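Local coordinates for putative restriction endonuclease domain-containing protein (Anabaena variabilis, PDB 3OT2) that is of unknown function but is probably a nuclease, with a restriction endonuclease-like domain of the PD-(D/E)XK clan, at residues G40-I45 against I112-Q117; S51-V56 against S173-S178; W108-L113 against W138-D143. One frame throughout, in Å; residues are numbered along the deposited sequence. Where two conformers were deposited one is given.

All three contacts lie in one restriction endonuclease-like domain. Contact 3 joins the neighbouring parallel strands 108-112 and 136-141 near the middle of the mixed sheet, and helix 40-57 serves contacts 1 and 2. Centre to centre, contact 3 is about 9 Å from contact 1, with which it shares Ile112 and Leu113, and about 15 Å from contact 2; contacts 1 and 2 are about 20 Å apart. Both helix segments come first in the chain, then 108-117, 138-143 and 173-178. The Lys41-Asp143 salt bridge and Ile45 on Pro142 join contacts 1 and 3 into one continuous helix-on-sheet packing, the helix starting near the strand ends, its later turns near Trp108.

Contact 1 (G40-I45 against I112-Q117); sequences GKHSAI and ILSPDQ
His42, in the first turns of helix 40-57, presents a ring edge to Ile112 at the end of strand 108-112, a helix-on-sheet contact in the core of a PD-(D/E)XK-type fold. Its CG stands anti to the backbone N (chi1 -174°), and the ring beyond it lies by the point where the strand passes into the loop leading to helix 119-131. The evidence for an edge approach is that Ile112 O and Leu113 O both lie near the ring plane. His42 CD2 comes within 3.0 Å of Ile112 O, and the same edge meets the branch point of the isoleucine, with His42 CD2 3.7 Å from Ile112 CB. The polar end of the ring has its partner outside the pair: His42 NE2 is hydrogen-bonded to Asp81 OD2, an oxygen that also accepts a hydrogen bond from Ile112 N. One carboxylate oxygen therefore ties together the helix and the strand and helps to fix the rotation of the imidazole.

One turn further along the helix, Ile45 and Ile112 cross obliquely. The branch that touches is Ile45 CG2, which sits 3.9 Å from Ile112 CD1; Ile45 also packs on Leu182 and Phe183 of helix 179-183. On the other flank the chain has left the strand, and Ser114 opens a type I beta turn to Gln117, closed by the bond from Gln117 N to Ser114 O. Ser114 meets the ring through carbon, obliquely to its plane: Ser114 CB lies 3.9 Å from His42 CD2.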
ATOM      1  N   GLY A  40      -2.754   9.969 -20.365  1.00 40.52           N
ATOM      2  CA  GLY A  40      -2.896   8.955 -21.409  1.00 39.55           C
ATOM      3  C   GLY A  40      -2.889   7.524 -20.906  1.00 41.25           C
ATOM      4  O   GLY A  40      -3.849   6.794 -21.145  1.00 40.74           O
ATOM      5  N   LYS A  41      -1.828   7.123 -20.174  1.00 37.28           N
ATOM      6  CA  LYS A  41      -1.655   5.751 -19.670  1.00 36.03           C
ATOM      7  C   LYS A  41      -2.814   5.359 -18.786  1.00 39.09           C
ATOM      8  O   LYS A  41      -3.423   4.308 -18.988  1.00 37.08           O
ATOM      9  CB  LYS A  41      -0.311   5.607 -18.932  1.00 38.99           C
ATOM     10  CG  LYS A  41       0.875   5.400 -19.897  1.00 41.74           C
ATOM     11  CD  LYS A  41       2.260   5.683 -19.303  1.00 44.56           C
ATOM     12  CE  LYS A  41       2.759   4.637 -18.348  1.00 52.74           C
ATOM     13  NZ  LYS A  41       4.231   4.778 -18.103  1.00 46.42           N
ATOM     14  N   HIS A  42      -3.173   6.252 -17.850  1.00 37.70           N
ATOM     15  CA  HIS A  42      -4.283   6.067 -16.926  1.00 34.44           C
ATOM     16  C   HIS A  42      -5.606   5.799 -17.687  1.00 37.99           C
ATOM     17  O   HIS A  42      -6.285   4.807 -17.406  1.00 35.59           O
ATOM     18  CB  HIS A  42      -4.406   7.290 -16.025  1.00 34.71           C
ATOM     19  CG  HIS A  42      -5.437   7.115 -14.966  1.00 36.74           C
ATOM     20  ND1 HIS A  42      -6.745   7.500 -15.165  1.00 38.11           N
ATOM     21  CD2 HIS A  42      -5.328   6.543 -13.748  1.00 36.98           C
ATOM     22  CE1 HIS A  42      -7.387   7.172 -14.057  1.00 36.79           C
ATOM     23  NE2 HIS A  42      -6.572   6.593 -13.179  1.00 36.35           N
ATOM     24  N   SER A  43      -5.930   6.658 -18.682  1.00 35.89           N
ATOM     25  CA  SER A  43      -7.143   6.546 -19.486  1.00 35.32           C
ATOM     26  C   SER A  43      -7.193   5.262 -20.282  1.00 39.61           C
ATOM     27  O   SER A  43      -8.268   4.684 -20.402  1.00 40.00           O
ATOM     28  CB  SER A  43      -7.257   7.723 -20.454  1.00 40.37           C
ATOM     29  OG  SER A  43      -7.454   8.929 -19.742  1.00 45.36           O
ATOM     30  N   ALA A  44      -6.053   4.827 -20.844  1.00 37.52           N
ATOM     31  CA  ALA A  44      -5.990   3.621 -21.669  1.00 37.22           C
ATOM     32  C   ALA A  44      -6.384   2.381 -20.850  1.00 39.87           C
ATOM     33  O   ALA A  44      -7.222   1.591 -21.296  1.00 40.53           O
ATOM     34  CB  ALA A  44      -4.601   3.463 -22.270  1.00 38.42           C
ATOM     35  N   ILE A  45      -5.808   2.234 -19.645  1.00 35.13           N
ATOM     36  CA  ILE A  45      -6.106   1.121 -18.737  1.00 33.33           C
ATOM     37  C   ILE A  45      -7.532   1.250 -18.203  1.00 35.36           C
ATOM     38  O   ILE A  45      -8.252   0.257 -18.179  1.00 34.08           O
ATOM     39  CB  ILE A  45      -5.053   1.047 -17.603  1.00 35.76           C
ATOM     40  CG1 ILE A  45      -3.706   0.513 -18.199  1.00 36.46           C
ATOM     41  CG2 ILE A  45      -5.569   0.150 -16.431  1.00 34.82           C
ATOM     42  CD1 ILE A  45      -2.533   0.464 -17.243  1.00 42.59           C
ATOM     43  N   ILE A 112      -6.429   3.177 -10.356  1.00 27.38           N
ATOM     44  CA  ILE A 112      -5.257   3.110 -11.224  1.00 28.26           C
ATOM     45  C   ILE A 112      -4.391   4.314 -10.930  1.00 32.85           C
ATOM     46  O   ILE A 112      -4.864   5.448 -11.032  1.00 31.53           O
ATOM     47  CB  ILE A 112      -5.667   3.028 -12.725  1.00 30.40           C
ATOM     48  CG1 ILE A 112      -6.618   1.839 -12.979  1.00 29.45           C
ATOM     49  CG2 ILE A 112      -4.439   2.935 -13.636  1.00 29.47           C
ATOM     50  CD1 ILE A 112      -7.736   2.185 -13.984  1.00 29.04           C
ATOM     51  N   LEU A 113      -3.125   4.069 -10.562  1.00 29.42           N
ATOM     52  CA  LEU A 113      -2.186   5.161 -10.298  1.00 30.73           C
ATOM     53  C   LEU A 113      -1.833   5.922 -11.557  1.00 35.74           C
ATOM     54  O   LEU A 113      -1.827   5.376 -12.661  1.00 34.72           O
ATOM     55  CB  LEU A 113      -0.892   4.643  -9.650  1.00 30.61           C
ATOM     56  CG  LEU A 113      -1.024   3.965  -8.280  1.00 32.77           C
ATOM     57  CD1 LEU A 113       0.337   3.512  -7.814  1.00 33.58           C
ATOM     58  CD2 LEU A 113      -1.683   4.910  -7.253  1.00 33.86           C
ATOM     59  N   SER A 114      -1.556   7.207 -11.369  1.00 34.89           N
ATOM     60  CA  SER A 114      -1.097   8.129 -12.409  1.00 36.79           C
ATOM     61  C   SER A 114      -0.038   9.009 -11.729  1.00 43.81           C
ATOM     62  O   SER A 114       0.002   9.015 -10.495  1.00 44.57           O
ATOM     63  CB  SER A 114      -2.255   8.901 -13.043  1.00 38.63           C
ATOM     64  OG  SER A 114      -3.051   9.600 -12.111  1.00 44.72           O
ATOM     65  N   PRO A 115       0.906   9.646 -12.463  1.00 42.39           N
ATOM     66  CA  PRO A 115       1.990  10.393 -11.786  1.00 43.59           C
ATOM     67  C   PRO A 115       1.591  11.342 -10.638  1.00 49.89           C
ATOM     68  O   PRO A 115       2.335  11.421  -9.657  1.00 50.71           O
ATOM     69  CB  PRO A 115       2.611  11.202 -12.924  1.00 47.43           C
ATOM     70  CG  PRO A 115       2.367  10.386 -14.143  1.00 50.87           C
ATOM     71  CD  PRO A 115       1.063   9.682 -13.934  1.00 43.64           C
ATOM     72  N   ASP A 116       0.458  12.069 -10.744  1.00 46.27           N
ATOM     73  CA  ASP A 116       0.104  13.048  -9.714  1.00 46.95           C
ATOM     74  C   ASP A 116      -0.793  12.482  -8.596  1.00 46.26           C
ATOM     75  O   ASP A 116      -1.136  13.208  -7.666  1.00 45.87           O
ATOM     76  CB  ASP A 116      -0.568  14.255 -10.386  1.00 50.96           C
ATOM     77  CG  ASP A 116       0.365  15.009 -11.328  1.00 66.35           C
ATOM     78  OD1 ASP A 116       1.576  15.130 -11.003  1.00 67.36           O
ATOM     79  OD2 ASP A 116      -0.113  15.468 -12.394  1.00 76.80           O
ATOM     80  N   GLN A 117      -1.141  11.191  -8.667  1.00 39.92           N
ATOM     81  CA  GLN A 117      -1.997  10.541  -7.690  1.00 36.35           C
ATOM     82  C   GLN A 117      -1.235  10.256  -6.394  1.00 40.49           C
ATOM     83  O   GLN A 117      -0.043   9.950  -6.424  1.00 40.95           O
ATOM     84  CB  GLN A 117      -2.578   9.228  -8.291  1.00 35.43           C
ATOM     85  CG  GLN A 117      -3.653   8.495  -7.456  1.00 29.09           C
ATOM     86  CD  GLN A 117      -4.852   9.346  -7.058  1.00 38.34           C
ATOM     87  OE1 GLN A 117      -4.722  10.344  -6.359  1.00 35.66           O
ATOM     88  NE2 GLN A 117      -6.066   8.900  -7.361  1.00 35.47           N
TER

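Contact 2 (S51-V56 against S173-S178); sequences SVINSV and SELHLS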
ATOM      1  N   SER A  51     -14.548  -1.822 -20.023  1.00 32.60           N
ATOM      2  CA  SER A  51     -15.040  -2.531 -21.193  1.00 33.06           C
ATOM      3  C   SER A  51     -14.945  -4.053 -20.997  1.00 35.79           C
ATOM      4  O   SER A  51     -15.936  -4.766 -21.192  1.00 33.29           O
ATOM      5  CB  SER A  51     -14.243  -2.090 -22.423  1.00 37.85           C
ATOM      6  OG  SER A  51     -14.589  -2.838 -23.578  1.00 53.68           O
ATOM      7  N   VAL A  52     -13.773  -4.533 -20.555  1.00 32.98           N
ATOM      8  CA  VAL A  52     -13.522  -5.961 -20.354  1.00 33.89           C
ATOM      9  C   VAL A  52     -14.415  -6.510 -19.198  1.00 34.93           C
ATOM     10  O   VAL A  52     -15.066  -7.538 -19.382  1.00 35.52           O
ATOM     11  CB  VAL A  52     -12.014  -6.222 -20.148  1.00 39.44           C
ATOM     12  CG1 VAL A  52     -11.764  -7.632 -19.652  1.00 39.88           C
ATOM     13  CG2 VAL A  52     -11.257  -5.997 -21.453  1.00 40.84           C
ATOM     14  N   ILE A  53     -14.487  -5.811 -18.049  1.00 28.72           N
ATOM     15  CA  ILE A  53     -15.348  -6.254 -16.949  1.00 27.62           C
ATOM     16  C   ILE A  53     -16.826  -6.329 -17.405  1.00 32.74           C
ATOM     17  O   ILE A  53     -17.484  -7.358 -17.196  1.00 33.62           O
ATOM     18  CB  ILE A  53     -15.179  -5.351 -15.698  1.00 27.30           C
ATOM     19  CG1 ILE A  53     -13.752  -5.521 -15.098  1.00 26.55           C
ATOM     20  CG2 ILE A  53     -16.272  -5.664 -14.634  1.00 25.50           C
ATOM     21  CD1 ILE A  53     -13.381  -4.414 -14.219  1.00 24.95           C
ATOM     22  N   ASN A  54     -17.335  -5.267 -18.043  1.00 30.49           N
ATOM     23  CA  ASN A  54     -18.736  -5.229 -18.475  1.00 30.81           C
ATOM     24  C   ASN A  54     -19.046  -6.300 -19.527  1.00 37.12           C
ATOM     25  O   ASN A  54     -20.133  -6.898 -19.473  1.00 36.14           O
ATOM     26  CB  ASN A  54     -19.128  -3.843 -18.973  1.00 30.16           C
ATOM     27  CG  ASN A  54     -19.524  -2.912 -17.854  1.00 33.68           C
ATOM     28  OD1 ASN A  54     -20.016  -3.333 -16.810  1.00 33.62           O
ATOM     29  ND2 ASN A  54     -19.380  -1.613 -18.064  1.00 27.95           N
ATOM     30  N   SER A  55     -18.074  -6.628 -20.412  1.00 32.37           N
ATOM     31  CA  SER A  55     -18.294  -7.685 -21.411  1.00 33.75           C
ATOM     32  C   SER A  55     -18.578  -9.032 -20.715  1.00 37.00           C
ATOM     33  O   SER A  55     -19.343  -9.828 -21.232  1.00 35.68           O
ATOM     34  CB  SER A  55     -17.097  -7.807 -22.357  1.00 34.80           C
ATOM     35  OG  SER A  55     -16.007  -8.429 -21.698  1.00 40.14           O
ATOM     36  N   VAL A  56     -18.016  -9.224 -19.512  1.00 34.77           N
ATOM     37  CA  VAL A  56     -18.160 -10.429 -18.683  1.00 34.51           C
ATOM     38  C   VAL A  56     -19.409 -10.358 -17.772  1.00 36.26           C
ATOM     39  O   VAL A  56     -20.136 -11.353 -17.689  1.00 37.44           O
ATOM     40  CB  VAL A  56     -16.855 -10.686 -17.858  1.00 38.10           C
ATOM     41  CG1 VAL A  56     -17.035 -11.834 -16.846  1.00 38.55           C
ATOM     42  CG2 VAL A  56     -15.681 -10.989 -18.784  1.00 37.87           C
ATOM     43  N   SER A 173     -15.894 -14.261 -11.851  1.00 32.38           N
ATOM     44  CA  SER A 173     -14.960 -15.394 -12.010  1.00 33.58           C
ATOM     45  C   SER A 173     -14.715 -15.828 -13.470  1.00 38.82           C
ATOM     46  O   SER A 173     -13.694 -16.464 -13.721  1.00 38.96           O
ATOM     47  CB  SER A 173     -15.415 -16.599 -11.194  1.00 35.58           C
ATOM     48  OG  SER A 173     -16.593 -17.155 -11.744  1.00 44.11           O
ATOM     49  N   GLU A 174     -15.610 -15.485 -14.422  1.00 35.33           N
ATOM     50  CA  GLU A 174     -15.386 -15.820 -15.845  1.00 35.81           C
ATOM     51  C   GLU A 174     -14.288 -14.932 -16.465  1.00 38.86           C
ATOM     52  O   GLU A 174     -13.778 -15.255 -17.537  1.00 39.01           O
ATOM     53  CB  GLU A 174     -16.676 -15.695 -16.652  1.00 37.53           C
ATOM     54  CG  GLU A 174     -17.662 -16.801 -16.327  1.00 46.59           C
ATOM     55  CD  GLU A 174     -17.116 -18.199 -16.565  1.00 68.66           C
ATOM     56  OE1 GLU A 174     -16.700 -18.493 -17.707  1.00 55.34           O
ATOM     57  OE2 GLU A 174     -17.005 -18.964 -15.582  1.00 71.23           O
ATOM     58  N   LEU A 175     -13.929 -13.814 -15.792  1.00 33.33           N
ATOM     59  CA  LEU A 175     -12.856 -12.940 -16.274  1.00 33.41           C
ATOM     60  C   LEU A 175     -11.496 -13.521 -15.908  1.00 37.15           C
ATOM     61  O   LEU A 175     -11.167 -13.619 -14.720  1.00 35.38           O
ATOM     62  CB  LEU A 175     -12.993 -11.514 -15.710  1.00 31.52           C
ATOM     63  CG  LEU A 175     -11.873 -10.521 -16.097  1.00 35.16           C
ATOM     64  CD1 LEU A 175     -11.732 -10.407 -17.645  1.00 35.26           C
ATOM     65  CD2 LEU A 175     -12.098  -9.163 -15.453  1.00 34.00           C
ATOM     66  N   HIS A 176     -10.698 -13.875 -16.922  1.00 35.11           N
ATOM     67  CA  HIS A 176      -9.343 -14.400 -16.706  1.00 36.12           C
ATOM     68  C   HIS A 176      -8.371 -13.405 -17.273  1.00 37.64           C
ATOM     69  O   HIS A 176      -8.095 -13.415 -18.471  1.00 37.17           O
ATOM     70  CB  HIS A 176      -9.160 -15.792 -17.341  1.00 40.94           C
ATOM     71  CG  HIS A 176     -10.163 -16.785 -16.872  1.00 47.29           C
ATOM     72  ND1 HIS A 176     -10.254 -17.147 -15.540  1.00 49.86           N
ATOM     73  CD2 HIS A 176     -11.116 -17.438 -17.572  1.00 52.30           C
ATOM     74  CE1 HIS A 176     -11.244 -18.015 -15.474  1.00 50.95           C
ATOM     75  NE2 HIS A 176     -11.789 -18.221 -16.673  1.00 52.73           N
ATOM     76  N   LEU A 177      -7.903 -12.493 -16.420  1.00 33.25           N
ATOM     77  CA  LEU A 177      -7.029 -11.415 -16.851  1.00 31.86           C
ATOM     78  C   LEU A 177      -5.626 -11.580 -16.301  1.00 34.96           C
ATOM     79  O   LEU A 177      -5.425 -11.541 -15.085  1.00 33.44           O
ATOM     80  CB  LEU A 177      -7.635 -10.061 -16.417  1.00 30.10           C
ATOM     81  CG  LEU A 177      -6.894  -8.806 -16.881  1.00 32.67           C
ATOM     82  CD1 LEU A 177      -7.046  -8.635 -18.389  1.00 34.13           C
ATOM     83  CD2 LEU A 177      -7.411  -7.593 -16.165  1.00 31.05           C
ATOM     84  N   SER A 178      -4.652 -11.777 -17.202  1.00 32.75           N
ATOM     85  CA  SER A 178      -3.260 -11.887 -16.786  1.00 32.22           C
ATOM     86  C   SER A 178      -2.658 -10.498 -16.630  1.00 33.99           C
ATOM     87  O   SER A 178      -3.192  -9.534 -17.185  1.00 31.96           O
ATOM     88  CB  SER A 178      -2.451 -12.698 -17.793  1.00 36.22           C
ATOM     89  OG  SER A 178      -2.339 -12.006 -19.027  1.00 40.57           O
TER
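Leu175 lies against Val52, Ile53 and Val56 on one side of helix 40-57, near its C-terminal end, and so fastens the late loop 173-178 to the helix that packs on the central sheet. Traced outward, the leucine begins at CB, which is 4.1 Å from Val56 CG2. A chi1 of 177° puts CG anti to the backbone N, and chi2 of 56° then sets where the two methyls go. From there they part. Leu175 CD1 goes to Val52, where it lies 3.4 Å from Val52 CG1, a pair tighter than usual van der Waals contact. Leu175 CD2 turns instead to Ile53 and reaches Ile53 CG1 at 4.0 Å. The leucine crosses both valines at about a right angle and the isoleucine obliquely, consistent with a side chain laid across residues one turn apart.

Val56 uses its two methyls differently. While CG2 meets the leucine side chain, Val56 CG1 rests 3.8 Å from Leu175 N and also touches CB of Glu174, whose acid end leads away from the helix. Ile53 also reaches Trp108 and Ile110 of strand 108-112, and Leu175 CD2 itself borders the Trp108 ring, so loop, helix and sheet meet at one place. Within the helix, Ser55 OG donates to Val52 O over 2.7 Å, whereas the two backbone bonds from Val56 N, to Val52 O and Ile53 O, are weak.

No hydrogen bond links the two segments. The attachment is by apolar packing, so it probably depends on the fit of the branched carbons.

Contact 3 (W108-L113 against W138-D143); sequences WTIEIL and WLIDPD. With ACT (acetate ion), chain C.
CG of Trp108 is anti to its backbone N (chi1 179°) and CG of Trp138 anti to its carbonyl carbon (chi1 -87°); with these torsions the rings form a T-shaped pair with planes at 84°, the edge of Trp108 directed at the face of Trp138. Two atoms of that edge do the touching. Trp108 NE1 is 3.6 Å from Trp138 CG, and Trp108 CZ2 is 3.5 Å from Trp138 CZ2. The receiving indole is also held by the hydrogen bond between its NE1 and Pro167 O.

The rings stand on adjacent parallel strands of a beta-alpha-beta unit whose connecting helix is 119-131. Ile110, Glu111 and Ile112 pair with Trp138, Leu139 and Ile140. Four backbone bonds of 2.8 to 2.9 Å join them: Trp138 N to Thr109 O, Glu111 N to Trp138 O, Ile140 N to Glu111 O and Leu113 N to Ile140 O.

On the face of Ile110, Ile112, Trp138 and Ile140, turned to helix 40-57, Ile140 CD1 lies 3.6 Å from Ile110 CG2. Further on, Ile112 crosses Pro142 at about a right angle, CG2 to CG at 3.7 Å. Glu111 and Leu139 occupy the face toward helix 119-131, and Glu111 OE1 accepts a hydrogen bond from Asp81 N. In one of the two conformers deposited for Leu139, Leu113 CD2 lies 3.7 Å from Leu139 CD1.

At the end of strand 136-141, Asp141 OD2 is hydrogen-bonded to Thr120 OG1 of the second subunit; just beyond it, Asp143 N donates to acetate O over 2.9 Å. Chemically, the contact passes from an apolar, aromatic end to one where Asp141 and Asp143 add polar groups to Leu113 and Pro142, and where an acetate, probably from the crystallisation liquor, is bound.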
ATOM      1  N   TRP A 108     -16.700  -4.067  -5.923  1.00 25.32           N
ATOM      2  CA  TRP A 108     -15.332  -4.165  -6.402  1.00 25.07           C
ATOM      3  C   TRP A 108     -14.858  -2.768  -6.817  1.00 28.30           C
ATOM      4  O   TRP A 108     -15.484  -2.130  -7.672  1.00 27.86           O
ATOM      5  CB  TRP A 108     -15.280  -5.181  -7.564  1.00 24.13           C
ATOM      6  CG  TRP A 108     -13.948  -5.419  -8.228  1.00 24.77           C
ATOM      7  CD1 TRP A 108     -12.698  -5.152  -7.730  1.00 26.93           C
ATOM      8  CD2 TRP A 108     -13.751  -6.101  -9.476  1.00 24.70           C
ATOM      9  NE1 TRP A 108     -11.737  -5.563  -8.633  1.00 25.57           N
ATOM     10  CE2 TRP A 108     -12.361  -6.173  -9.701  1.00 27.59           C
ATOM     11  CE3 TRP A 108     -14.630  -6.642 -10.449  1.00 26.32           C
ATOM     12  CZ2 TRP A 108     -11.825  -6.762 -10.861  1.00 27.44           C
ATOM     13  CZ3 TRP A 108     -14.092  -7.238 -11.588  1.00 27.42           C
ATOM     14  CH2 TRP A 108     -12.713  -7.275 -11.795  1.00 27.75           C
ATOM     15  N   THR A 109     -13.793  -2.273  -6.157  1.00 25.31           N
ATOM     16  CA  THR A 109     -13.246  -0.954  -6.472  1.00 26.58           C
ATOM     17  C   THR A 109     -11.915  -1.129  -7.196  1.00 27.66           C
ATOM     18  O   THR A 109     -11.098  -1.949  -6.793  1.00 26.37           O
ATOM     19  CB  THR A 109     -13.143  -0.029  -5.227  1.00 30.30           C
ATOM     20  OG1 THR A 109     -12.667   1.248  -5.650  1.00 31.74           O
ATOM     21  CG2 THR A 109     -12.168  -0.542  -4.151  1.00 27.68           C
ATOM     22  N   ILE A 110     -11.706  -0.369  -8.270  1.00 26.36           N
ATOM     23  CA  ILE A 110     -10.447  -0.422  -9.016  1.00 25.96           C
ATOM     24  C   ILE A 110      -9.881   0.984  -9.104  1.00 29.22           C
ATOM     25  O   ILE A 110     -10.557   1.896  -9.568  1.00 27.51           O
ATOM     26  CB  ILE A 110     -10.599  -1.074 -10.412  1.00 28.59           C
ATOM     27  CG1 ILE A 110     -11.143  -2.521 -10.295  1.00 28.84           C
ATOM     28  CG2 ILE A 110      -9.275  -1.028 -11.184  1.00 27.91           C
ATOM     29  CD1 ILE A 110     -11.810  -3.003 -11.492  1.00 28.78           C
ATOM     30  N   GLU A 111      -8.639   1.148  -8.620  1.00 26.13           N
ATOM     31  CA  GLU A 111      -7.914   2.404  -8.645  1.00 26.65           C
ATOM     32  C   GLU A 111      -6.683   2.227  -9.483  1.00 30.20           C
ATOM     33  O   GLU A 111      -5.982   1.225  -9.352  1.00 29.67           O
ATOM     34  CB  GLU A 111      -7.542   2.865  -7.226  1.00 27.67           C
ATOM     35  CG  GLU A 111      -8.751   3.094  -6.325  1.00 32.54           C
ATOM     36  CD  GLU A 111      -9.522   4.390  -6.543  1.00 40.70           C
ATOM     37  OE1 GLU A 111      -9.348   5.052  -7.595  1.00 33.34           O
ATOM     38  OE2 GLU A 111     -10.329   4.731  -5.658  1.00 37.53           O
ATOM     39  N   ILE A 112      -6.429   3.177 -10.356  1.00 27.38           N
ATOM     40  CA  ILE A 112      -5.257   3.110 -11.224  1.00 28.26           C
ATOM     41  C   ILE A 112      -4.391   4.314 -10.930  1.00 32.85           C
ATOM     42  O   ILE A 112      -4.864   5.448 -11.032  1.00 31.53           O
ATOM     43  CB  ILE A 112      -5.667   3.028 -12.725  1.00 30.40           C
ATOM     44  CG1 ILE A 112      -6.618   1.839 -12.979  1.00 29.45           C
ATOM     45  CG2 ILE A 112      -4.439   2.935 -13.636  1.00 29.47           C
ATOM     46  CD1 ILE A 112      -7.736   2.185 -13.984  1.00 29.04           C
ATOM     47  N   LEU A 113      -3.125   4.069 -10.562  1.00 29.42           N
ATOM     48  CA  LEU A 113      -2.186   5.161 -10.298  1.00 30.73           C
ATOM     49  C   LEU A 113      -1.833   5.922 -11.557  1.00 35.74           C
ATOM     50  O   LEU A 113      -1.827   5.376 -12.661  1.00 34.72           O
ATOM     51  CB  LEU A 113      -0.892   4.643  -9.650  1.00 30.61           C
ATOM     52  CG  LEU A 113      -1.024   3.965  -8.280  1.00 32.77           C
ATOM     53  CD1 LEU A 113       0.337   3.512  -7.814  1.00 33.58           C
ATOM     54  CD2 LEU A 113      -1.683   4.910  -7.253  1.00 33.86           C
ATOM     55  N   TRP A 138      -8.716  -3.372  -6.108  1.00 26.29           N
ATOM     56  CA  TRP A 138      -7.554  -3.477  -6.979  1.00 26.17           C
ATOM     57  C   TRP A 138      -6.821  -2.160  -7.000  1.00 29.66           C
ATOM     58  O   TRP A 138      -7.441  -1.125  -7.260  1.00 30.01           O
ATOM     59  CB  TRP A 138      -7.951  -3.797  -8.444  1.00 24.54           C
ATOM     60  CG  TRP A 138      -8.123  -5.241  -8.833  1.00 25.30           C
ATOM     61  CD1 TRP A 138      -8.245  -6.326  -8.016  1.00 27.97           C
ATOM     62  CD2 TRP A 138      -8.290  -5.720 -10.168  1.00 25.04           C
ATOM     63  NE1 TRP A 138      -8.401  -7.467  -8.767  1.00 28.15           N
ATOM     64  CE2 TRP A 138      -8.420  -7.123 -10.099  1.00 29.32           C
ATOM     65  CE3 TRP A 138      -8.276  -5.095 -11.433  1.00 26.15           C
ATOM     66  CZ2 TRP A 138      -8.540  -7.921 -11.247  1.00 28.79           C
ATOM     67  CZ3 TRP A 138      -8.388  -5.884 -12.569  1.00 28.96           C
ATOM     68  CH2 TRP A 138      -8.523  -7.281 -12.471  1.00 29.97           C
ATOM     69  N   LEU A 139      -5.514  -2.189  -6.758  1.00 26.01           N
ATOM     70  CA  LEU A 139      -4.671  -1.010  -6.910  0.50 26.35           C
ATOM     71  C   LEU A 139      -3.709  -1.346  -8.038  1.00 29.77           C
ATOM     72  O   LEU A 139      -2.823  -2.190  -7.870  1.00 30.51           O
ATOM     73  CB  LEU A 139      -3.946  -0.578  -5.613  0.50 26.67           C
ATOM     74  CG  LEU A 139      -2.933   0.581  -5.770  0.50 31.75           C
ATOM     75  CD1 LEU A 139      -3.541   1.773  -6.476  0.50 30.52           C
ATOM     76  CD2 LEU A 139      -2.379   0.997  -4.437  0.50 34.63           C
ATOM     77  N   ILE A 140      -3.947  -0.758  -9.206  1.00 26.04           N
ATOM     78  CA  ILE A 140      -3.146  -0.987 -10.416  1.00 26.74           C
ATOM     79  C   ILE A 140      -2.056   0.075 -10.490  1.00 31.05           C
ATOM     80  O   ILE A 140      -2.345   1.269 -10.408  1.00 31.59           O
ATOM     81  CB  ILE A 140      -4.024  -0.984 -11.714  1.00 28.45           C
ATOM     82  CG1 ILE A 140      -5.095  -2.094 -11.674  1.00 28.81           C
ATOM     83  CG2 ILE A 140      -3.124  -1.069 -12.998  1.00 28.48           C
ATOM     84  CD1 ILE A 140      -6.174  -1.999 -12.768  1.00 31.35           C
ATOM     85  N   ASP A 141      -0.807  -0.367 -10.630  1.00 27.91           N
ATOM     86  CA  ASP A 141       0.344   0.523 -10.762  1.00 28.99           C
ATOM     87  C   ASP A 141       0.927   0.335 -12.172  1.00 33.32           C
ATOM     88  O   ASP A 141       1.716  -0.590 -12.372  1.00 33.01           O
ATOM     89  CB  ASP A 141       1.394   0.236  -9.671  1.00 31.36           C
ATOM     90  CG  ASP A 141       2.611   1.150  -9.737  1.00 37.19           C
ATOM     91  OD1 ASP A 141       2.849   1.760 -10.805  1.00 38.22           O
ATOM     92  OD2 ASP A 141       3.280   1.305  -8.716  1.00 42.12           O
ATOM     93  N   PRO A 142       0.540   1.172 -13.159  1.00 31.49           N
ATOM     94  CA  PRO A 142       1.034   0.965 -14.544  1.00 33.14           C
ATOM     95  C   PRO A 142       2.551   0.977 -14.648  1.00 40.43           C
ATOM     96  O   PRO A 142       3.100   0.072 -15.274  1.00 39.10           O
ATOM     97  CB  PRO A 142       0.406   2.122 -15.331  1.00 34.28           C
ATOM     98  CG  PRO A 142      -0.864   2.408 -14.565  1.00 35.57           C
ATOM     99  CD  PRO A 142      -0.444   2.268 -13.110  1.00 31.60           C
ATOM    100  N   ASP A 143       3.229   1.928 -13.969  1.00 39.88           N
ATOM    101  CA  ASP A 143       4.676   2.033 -14.023  1.00 42.60           C
ATOM    102  C   ASP A 143       5.381   0.775 -13.545  1.00 46.06           C
ATOM    103  O   ASP A 143       6.380   0.387 -14.142  1.00 47.58           O
ATOM    104  CB  ASP A 143       5.186   3.246 -13.221  1.00 45.40           C
ATOM    105  CG  ASP A 143       4.911   4.615 -13.841  1.00 54.19           C
ATOM    106  OD1 ASP A 143       4.535   4.673 -15.038  1.00 54.77           O
ATOM    107  OD2 ASP A 143       5.049   5.622 -13.122  1.00 61.79           O
TER
HETATM  108  C   ACT C 187       2.431   4.925 -11.649  1.00 45.01           C
HETATM  109  O   ACT C 187       2.117   4.155 -12.542  1.00 41.37           O
HETATM  110  OXT ACT C 187       3.073   4.493 -10.635  1.00 46.50           O
HETATM  111  CH3 ACT C 187       2.126   6.391 -11.827  1.00 45.26           C